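Catalase (Exiguobacterium oxidotolerans, PDB 2J2M) breaks down hydrogen peroxide to water and oxygen at a haem iron, as a tetrameric haem catalase whose main-channel bottleneck probably influences reactivity toward larger substrates. Local coordinates at residues P132-R137 / T174-H179; D274-D279 / L413-T418. All blocks are in the same frame, centred on the assembly; numbering follows the deposited sequence.

Contact 1 (P132-R137 / T174-H179); sequences PVFFIR and TNMLMH. With HEM (protoporphyrin IX containing Fe), chain E.
The wall of the haem pocket beside one vinyl group is built here, where the loop after strand 122-129 of the catalase beta-barrel carries F134 against the porphyrin and packs its back on helix 174-180. F134 meets the haem vinyl over one ring face, its CD2 3.2 Å from haem CBB; F135 lies over the opposite face. M176 is the chief residue on the helix side. Its CG, anti to the backbone N (chi1 -174°), lies above the middle of the F135 ring, a CH-pi contact 3.4 Å from the centroid; the bend at chi2 then turns SD toward V133 O, 3.3 Å away, and SD makes an oblique Met-aromatic contact with the same ring. L177 CD1 touches the F135 ring at its edge, 3.8 Å from CE2. V133 crosses H179 at about a right angle, CG2 3.6 Å from ND1, and P132 meets the imidazole tip to tip. No direct hydrogen bond joins the segments; one water instead donates to F134 O and accepts from M176 N. H179 ND1 donates to N175 O (2.7 Å, 149°), which it meets from above the carbonyl plane but close to its own ring plane.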
loop_
_atom_site.group_PDB
_atom_site.type_symbol
_atom_site.label_atom_id
_atom_site.label_comp_id
_atom_site.label_asym_id
_atom_site.label_seq_id
_atom_site.Cartn_x
_atom_site.Cartn_y
_atom_site.Cartn_z
ATOM N N PRO A 132 -9.535 -29.057 -19.689
ATOM C CA PRO A 132 -8.727 -28.793 -20.872
ATOM C C PRO A 132 -9.183 -27.593 -21.722
ATOM O O PRO A 132 -8.456 -27.194 -22.636
ATOM C CB PRO A 132 -8.841 -30.108 -21.659
ATOM C CG PRO A 132 -10.223 -30.578 -21.377
ATOM C CD PRO A 132 -10.480 -30.171 -19.928
ATOM N N VAL A 133 -10.335 -27.001 -21.389
ATOM C CA VAL A 133 -10.835 -25.821 -22.106
ATOM C C VAL A 133 -11.250 -24.718 -21.136
ATOM O O VAL A 133 -11.197 -24.930 -19.909
ATOM C CB VAL A 133 -11.989 -26.189 -23.086
ATOM C CG1 VAL A 133 -11.518 -27.253 -24.076
ATOM C CG2 VAL A 133 -13.200 -26.708 -22.322
ATOM N N PHE A 134 -11.621 -23.545 -21.685
ATOM C CA PHE A 134 -12.148 -22.432 -20.898
ATOM C C PHE A 134 -13.516 -21.923 -21.369
ATOM O O PHE A 134 -13.977 -22.274 -22.478
ATOM C CB PHE A 134 -11.136 -21.276 -20.805
ATOM C CG PHE A 134 -11.156 -20.574 -19.489
ATOM C CD1 PHE A 134 -11.548 -19.252 -19.404
ATOM C CD2 PHE A 134 -10.827 -21.261 -18.310
ATOM C CE1 PHE A 134 -11.571 -18.570 -18.159
ATOM C CE2 PHE A 134 -10.872 -20.624 -17.061
ATOM C CZ PHE A 134 -11.226 -19.248 -16.992
ATOM N N PHE A 135 -14.166 -21.114 -20.526
ATOM C CA PHE A 135 -15.509 -20.597 -20.822
ATOM C C PHE A 135 -15.497 -19.575 -21.960
ATOM O O PHE A 135 -16.489 -19.426 -22.657
ATOM C CB PHE A 135 -16.172 -19.923 -19.605
ATOM C CG PHE A 135 -16.236 -20.779 -18.324
ATOM C CD1 PHE A 135 -15.162 -20.808 -17.428
ATOM C CD2 PHE A 135 -17.393 -21.459 -17.989
ATOM C CE1 PHE A 135 -15.220 -21.537 -16.245
ATOM C CE2 PHE A 135 -17.484 -22.178 -16.801
ATOM C CZ PHE A 135 -16.384 -22.224 -15.917
ATOM N N ILE A 136 -14.378 -18.878 -22.130
ATOM C CA ILE A 136 -14.274 -17.672 -22.969
ATOM C C ILE A 136 -12.958 -17.708 -23.767
ATOM O O ILE A 136 -12.064 -18.494 -23.470
ATOM C CB ILE A 136 -14.373 -16.328 -22.121
ATOM C CG1 ILE A 136 -13.288 -16.239 -21.030
ATOM C CG2 ILE A 136 -15.729 -16.164 -21.475
ATOM C CD1 ILE A 136 -13.104 -14.837 -20.480
ATOM N N ARG A 137 -12.835 -16.873 -24.779
ATOM C CA ARG A 137 -11.658 -16.940 -25.651
ATOM C C ARG A 137 -10.897 -15.622 -25.812
ATOM O O ARG A 137 -9.977 -15.549 -26.615
ATOM C CB ARG A 137 -12.022 -17.529 -27.024
ATOM C CG ARG A 137 -12.913 -16.623 -27.924
ATOM C CD ARG A 137 -13.182 -17.348 -29.259
ATOM N NE ARG A 137 -14.587 -17.173 -29.592
ATOM C CZ ARG A 137 -15.471 -18.143 -29.798
ATOM N NH1 ARG A 137 -15.124 -19.434 -29.808
ATOM N NH2 ARG A 137 -16.717 -17.794 -30.049
ATOM N N THR A 174 -20.203 -23.038 -23.952
ATOM C CA THR A 174 -20.901 -24.320 -23.983
ATOM C C THR A 174 -19.949 -25.496 -23.706
ATOM O O THR A 174 -20.171 -26.266 -22.792
ATOM C CB THR A 174 -21.667 -24.480 -25.332
ATOM O OG1 THR A 174 -22.453 -23.308 -25.564
ATOM C CG2 THR A 174 -22.593 -25.664 -25.330
ATOM N N ASN A 175 -18.889 -25.621 -24.493
ATOM C CA ASN A 175 -17.870 -26.648 -24.293
ATOM C C ASN A 175 -17.344 -26.797 -22.851
ATOM O O ASN A 175 -17.244 -27.909 -22.353
ATOM C CB ASN A 175 -16.698 -26.409 -25.263
ATOM C CG ASN A 175 -15.926 -27.676 -25.578
ATOM O OD1 ASN A 175 -16.416 -28.773 -25.368
ATOM N ND2 ASN A 175 -14.723 -27.520 -26.116
ATOM N N MET A 176 -16.988 -25.681 -22.203
ATOM C CA MET A 176 -16.547 -25.686 -20.809
ATOM C C MET A 176 -17.662 -26.180 -19.870
ATOM O O MET A 176 -17.447 -27.019 -18.957
ATOM C CB MET A 176 -16.080 -24.276 -20.413
ATOM C CG MET A 176 -15.436 -24.148 -19.011
ATOM S SD MET A 176 -14.194 -25.407 -18.624
ATOM C CE MET A 176 -13.308 -24.465 -17.363
ATOM N N LEU A 177 -18.869 -25.683 -20.113
ATOM C CA LEU A 177 -20.026 -26.160 -19.384
ATOM C C LEU A 177 -20.128 -27.679 -19.462
ATOM O O LEU A 177 -20.393 -28.304 -18.446
ATOM C CB LEU A 177 -21.291 -25.456 -19.875
ATOM C CG LEU A 177 -21.816 -24.185 -19.152
ATOM C CD1 LEU A 177 -20.815 -23.408 -18.284
ATOM C CD2 LEU A 177 -22.449 -23.252 -20.143
ATOM N N MET A 178 -19.888 -28.273 -20.644
ATOM C CA MET A 178 -19.889 -29.738 -20.802
ATOM C C MET A 178 -18.923 -30.452 -19.868
ATOM O O MET A 178 -19.226 -31.550 -19.418
ATOM C CB MET A 178 -19.562 -30.167 -22.231
ATOM C CG MET A 178 -20.613 -29.842 -23.252
ATOM S SD MET A 178 -22.138 -30.824 -23.145
ATOM C CE MET A 178 -22.896 -30.157 -24.630
ATOM N N HIS A 179 -17.772 -29.840 -19.584
ATOM C CA HIS A 179 -16.746 -30.441 -18.712
ATOM C C HIS A 179 -16.998 -30.237 -17.211
ATOM O O HIS A 179 -16.842 -31.145 -16.396
ATOM C CB HIS A 179 -15.376 -29.847 -19.048
ATOM C CG HIS A 179 -14.880 -30.193 -20.419
ATOM N ND1 HIS A 179 -15.277 -29.511 -21.547
ATOM C CD2 HIS A 179 -14.027 -31.159 -20.843
ATOM C CE1 HIS A 179 -14.679 -30.026 -22.607
ATOM N NE2 HIS A 179 -13.900 -31.014 -22.205
HETATM C CHA HEM E . -5.047 -16.971 -10.950
HETATM C CHB HEM E . -5.730 -20.534 -14.216
HETATM C CHC HEM E . -7.669 -17.312 -17.238
HETATM C CHD HEM E . -6.381 -13.701 -14.313
HETATM C C1A HEM E . -5.017 -18.214 -11.578
HETATM C C2A HEM E . -4.442 -19.453 -11.058
HETATM C C3A HEM E . -4.635 -20.438 -11.968
HETATM C C4A HEM E . -5.340 -19.861 -13.084
HETATM C CMA HEM E . -4.206 -21.923 -11.887
HETATM C CAA HEM E . -3.751 -19.574 -9.675
HETATM C CBA HEM E . -2.236 -19.363 -9.735
HETATM C CGA HEM E . -1.716 -19.576 -8.330
HETATM O O1A HEM E . -1.250 -18.599 -7.686
HETATM O O2A HEM E . -1.793 -20.736 -7.841
HETATM C C1B HEM E . -6.255 -19.973 -15.349
HETATM C C2B HEM E . -6.425 -20.619 -16.641
HETATM C C3B HEM E . -6.965 -19.712 -17.454
HETATM C C4B HEM E . -7.148 -18.483 -16.720
HETATM C CMB HEM E . -6.010 -22.069 -17.022
HETATM C CAB HEM E . -7.300 -19.874 -18.946
HETATM C CBB HEM E . -7.860 -20.982 -19.421
HETATM C C1C HEM E . -7.422 -16.044 -16.785
HETATM C C2C HEM E . -7.616 -14.803 -17.509
HETATM C C3C HEM E . -7.240 -13.812 -16.676
HETATM C C4C HEM E . -6.814 -14.395 -15.415
HETATM C CMC HEM E . -8.118 -14.650 -18.976
HETATM C CAC HEM E . -7.269 -12.288 -16.940
HETATM C CBC HEM E . -6.342 -11.689 -17.696
HETATM C C1D HEM E . -5.931 -14.209 -13.115
HETATM C C2D HEM E . -5.500 -13.409 -11.986
HETATM C C3D HEM E . -5.069 -14.433 -10.936
HETATM C C4D HEM E . -5.289 -15.745 -11.536
HETATM C CMD HEM E . -5.439 -11.847 -11.898
HETATM C CAD HEM E . -4.504 -14.147 -9.533
HETATM C CBD HEM E . -2.995 -14.394 -9.592
HETATM C CGD HEM E . -2.271 -13.847 -8.376
HETATM O O1D HEM E . -2.852 -13.083 -7.534
HETATM O O2D HEM E . -1.070 -14.169 -8.258
HETATM N NA HEM E . -5.546 -18.517 -12.820
HETATM N NB HEM E . -6.711 -18.675 -15.430
HETATM N NC HEM E . -6.930 -15.754 -15.524
HETATM N ND HEM E . -5.783 -15.554 -12.813
HETATM FE FE HEM E . -5.962 -17.077 -14.247
HETATM O O HOH W 1 -16.079 -23.201 -23.598
#

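Contact 2 (D274-D279 / L413-T418); sequences DFDPLD and LEIEKT
I415 puts the tip of its side chain over two aspartates, its CD1 resting 3.9 Å from D279 CB and 4.0 Å from D276 CB. Its CG1 sits between the backbone N and the carbonyl carbon (chi1 63°), and the extended chi2 carries CD1 out to the methylene carbons of both acids, while their carboxylates serve polar partners. K417 lays its aliphatic chain along the backbone of D274 and F275, with CD 4.2 Å from D274 C; its ammonium runs on to the carbonyl of F273, where NZ is hydrogen-bonded. Besides these van der Waals contacts the segments are joined through water. One water accepts from D276 N at 2.9 Å and lies 2.7 Å from K417 O and 3.1 Å from D279 OD2, but its two protons cannot serve every acceptor nearby at once. A second donates to D276 OD1 and accepts weakly from E416 N. The loop 274-279 contains a type I beta turn from D276 to D279, closed by D279 N to D276 O, and an Asx turn in which D276 OD2 accepts from L278 N (2.9 Å, 153°) on the anti side of the carboxylate. Here the loop between strands 257-265 and 292-302 of the catalase barrel faces the segment leading into the C-terminal helices. D276 OD2 also forms a salt bridge with R28 of a second subunit, whose R27 packs on I415, placing the contact at a tetramer interface. D279 OD2 forms a salt bridge with K282, and its OD1 accepts from T281 OG1; K282 NZ further bonds T418 O.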
loop_
_atom_site.group_PDB
_atom_site.type_symbol
_atom_site.label_atom_id
_atom_site.label_comp_id
_atom_site.label_asym_id
_atom_site.label_seq_id
_atom_site.Cartn_x
_atom_site.Cartn_y
_atom_site.Cartn_z
ATOM N N ASP A 274 -12.071 -28.050 -37.844
ATOM C CA ASP A 274 -13.343 -27.329 -37.914
ATOM C C ASP A 274 -13.402 -26.307 -36.783
ATOM O O ASP A 274 -14.460 -25.738 -36.486
ATOM C CB ASP A 274 -14.544 -28.280 -37.888
ATOM C CG ASP A 274 -14.575 -29.173 -36.654
ATOM O OD1 ASP A 274 -13.923 -28.869 -35.617
ATOM O OD2 ASP A 274 -15.264 -30.216 -36.723
ATOM N N PHE A 275 -12.242 -26.086 -36.163
ATOM C CA PHE A 275 -12.082 -25.145 -35.077
ATOM C C PHE A 275 -10.741 -24.409 -35.240
ATOM O O PHE A 275 -9.825 -24.958 -35.848
ATOM C CB PHE A 275 -12.183 -25.890 -33.735
ATOM C CG PHE A 275 -11.027 -26.812 -33.442
ATOM C CD1 PHE A 275 -11.052 -28.140 -33.862
ATOM C CD2 PHE A 275 -9.937 -26.370 -32.706
ATOM C CE1 PHE A 275 -9.998 -29.006 -33.587
ATOM C CE2 PHE A 275 -8.881 -27.213 -32.431
ATOM C CZ PHE A 275 -8.908 -28.539 -32.877
ATOM N N ASP A 276 -10.643 -23.179 -34.726
ATOM C CA ASP A 276 -9.363 -22.478 -34.583
ATOM C C ASP A 276 -8.546 -23.038 -33.395
ATOM O O ASP A 276 -8.944 -22.896 -32.228
ATOM C CB ASP A 276 -9.580 -20.966 -34.418
ATOM C CG ASP A 276 -8.278 -20.148 -34.549
ATOM O OD1 ASP A 276 -8.321 -19.043 -35.115
ATOM O OD2 ASP A 276 -7.206 -20.587 -34.086
ATOM N N PRO A 277 -7.398 -23.683 -33.684
ATOM C CA PRO A 277 -6.578 -24.292 -32.616
ATOM C C PRO A 277 -6.052 -23.330 -31.523
ATOM O O PRO A 277 -5.639 -23.794 -30.479
ATOM C CB PRO A 277 -5.416 -24.928 -33.386
ATOM C CG PRO A 277 -5.392 -24.208 -34.717
ATOM C CD PRO A 277 -6.817 -23.901 -35.021
ATOM N N LEU A 278 -6.072 -22.022 -31.798
ATOM C CA LEU A 278 -5.761 -20.919 -30.872
ATOM C C LEU A 278 -6.969 -20.446 -30.031
ATOM O O LEU A 278 -6.837 -19.534 -29.197
ATOM C CB LEU A 278 -5.313 -19.700 -31.694
ATOM C CG LEU A 278 -3.931 -19.040 -31.787
ATOM C CD1 LEU A 278 -2.833 -20.010 -32.092
ATOM C CD2 LEU A 278 -4.016 -17.956 -32.878
ATOM N N ASP A 279 -8.143 -21.018 -30.287
ATOM C CA ASP A 279 -9.350 -20.735 -29.490
ATOM C C ASP A 279 -9.303 -21.534 -28.160
ATOM O O ASP A 279 -9.325 -22.755 -28.171
ATOM C CB ASP A 279 -10.604 -21.060 -30.347
ATOM C CG ASP A 279 -11.934 -20.877 -29.599
ATOM O OD1 ASP A 279 -11.935 -20.457 -28.426
ATOM O OD2 ASP A 279 -13.002 -21.148 -30.203
ATOM N N LEU A 413 -11.131 -7.456 -33.673
ATOM C CA LEU A 413 -11.511 -8.343 -34.772
ATOM C C LEU A 413 -11.677 -9.767 -34.277
ATOM O O LEU A 413 -10.691 -10.478 -34.084
ATOM C CB LEU A 413 -10.448 -8.299 -35.888
ATOM C CG LEU A 413 -10.061 -6.919 -36.477
ATOM C CD1 LEU A 413 -8.608 -6.878 -37.030
ATOM C CD2 LEU A 413 -11.082 -6.442 -37.533
ATOM N N GLU A 414 -12.927 -10.185 -34.101
ATOM C CA GLU A 414 -13.251 -11.527 -33.640
ATOM C C GLU A 414 -12.842 -12.596 -34.644
ATOM O O GLU A 414 -13.060 -12.437 -35.859
ATOM C CB GLU A 414 -14.748 -11.635 -33.378
ATOM C CG GLU A 414 -15.131 -12.853 -32.546
ATOM C CD GLU A 414 -16.605 -13.115 -32.561
ATOM O OE1 GLU A 414 -17.284 -12.610 -33.481
ATOM O OE2 GLU A 414 -17.090 -13.834 -31.666
ATOM N N ILE A 415 -12.282 -13.693 -34.143
ATOM C CA ILE A 415 -11.888 -14.818 -35.001
ATOM C C ILE A 415 -13.056 -15.338 -35.860
ATOM O O ILE A 415 -14.207 -15.227 -35.472
ATOM C CB ILE A 415 -11.156 -15.979 -34.206
ATOM C CG1 ILE A 415 -12.065 -16.629 -33.164
ATOM C CG2 ILE A 415 -9.875 -15.456 -33.545
ATOM C CD1 ILE A 415 -11.499 -17.936 -32.589
ATOM N N GLU A 416 -12.733 -15.905 -37.020
ATOM C CA GLU A 416 -13.739 -16.332 -38.008
ATOM C C GLU A 416 -14.480 -17.621 -37.646
ATOM O O GLU A 416 -15.708 -17.635 -37.641
ATOM C CB GLU A 416 -13.103 -16.479 -39.399
ATOM C CG GLU A 416 -12.727 -15.162 -40.064
ATOM C CD GLU A 416 -13.647 -14.817 -41.223
ATOM O OE1 GLU A 416 -14.171 -13.682 -41.254
ATOM O OE2 GLU A 416 -13.845 -15.692 -42.104
ATOM N N LYS A 417 -13.766 -18.711 -37.363
ATOM C CA LYS A 417 -14.500 -19.947 -37.061
ATOM C C LYS A 417 -14.630 -20.239 -35.575
ATOM O O LYS A 417 -13.754 -20.853 -34.935
ATOM C CB LYS A 417 -14.083 -21.177 -37.888
ATOM C CG LYS A 417 -12.636 -21.367 -38.182
ATOM C CD LYS A 417 -12.465 -22.731 -38.864
ATOM C CE LYS A 417 -11.180 -22.781 -39.700
ATOM N NZ LYS A 417 -10.896 -24.124 -40.292
ATOM N N THR A 418 -15.761 -19.783 -35.049
ATOM C CA THR A 418 -16.045 -19.838 -33.629
ATOM C C THR A 418 -16.455 -21.216 -33.207
ATOM O O THR A 418 -16.035 -21.682 -32.169
ATOM C CB THR A 418 -17.126 -18.829 -33.261
ATOM O OG1 THR A 418 -18.255 -19.017 -34.141
ATOM C CG2 THR A 418 -16.547 -17.396 -33.404
HETATM O O HOH W 2 -10.266 -18.260 -36.822
HETATM O O HOH W 3 -12.900 -22.474 -32.966
#

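The two contacts follow one another along the chain, contact 1 closing before contact 2 opens, and their centres lie about 14 Å apart on the same side of the chain's centre. They touch directly through R137: its NH1 forms a 2.8 Å salt bridge with D279 OD2, and its CD packs 3.8 Å from I415 CD1. Helix 422-430 borders both, meeting N175 and H179 in contact 1 and D274 and F275 in contact 2. F134 and R137 belong to the same loop, so the loop that lines the haem pocket also contacts the C-terminal segment 413-418, beside the interface with a second subunit.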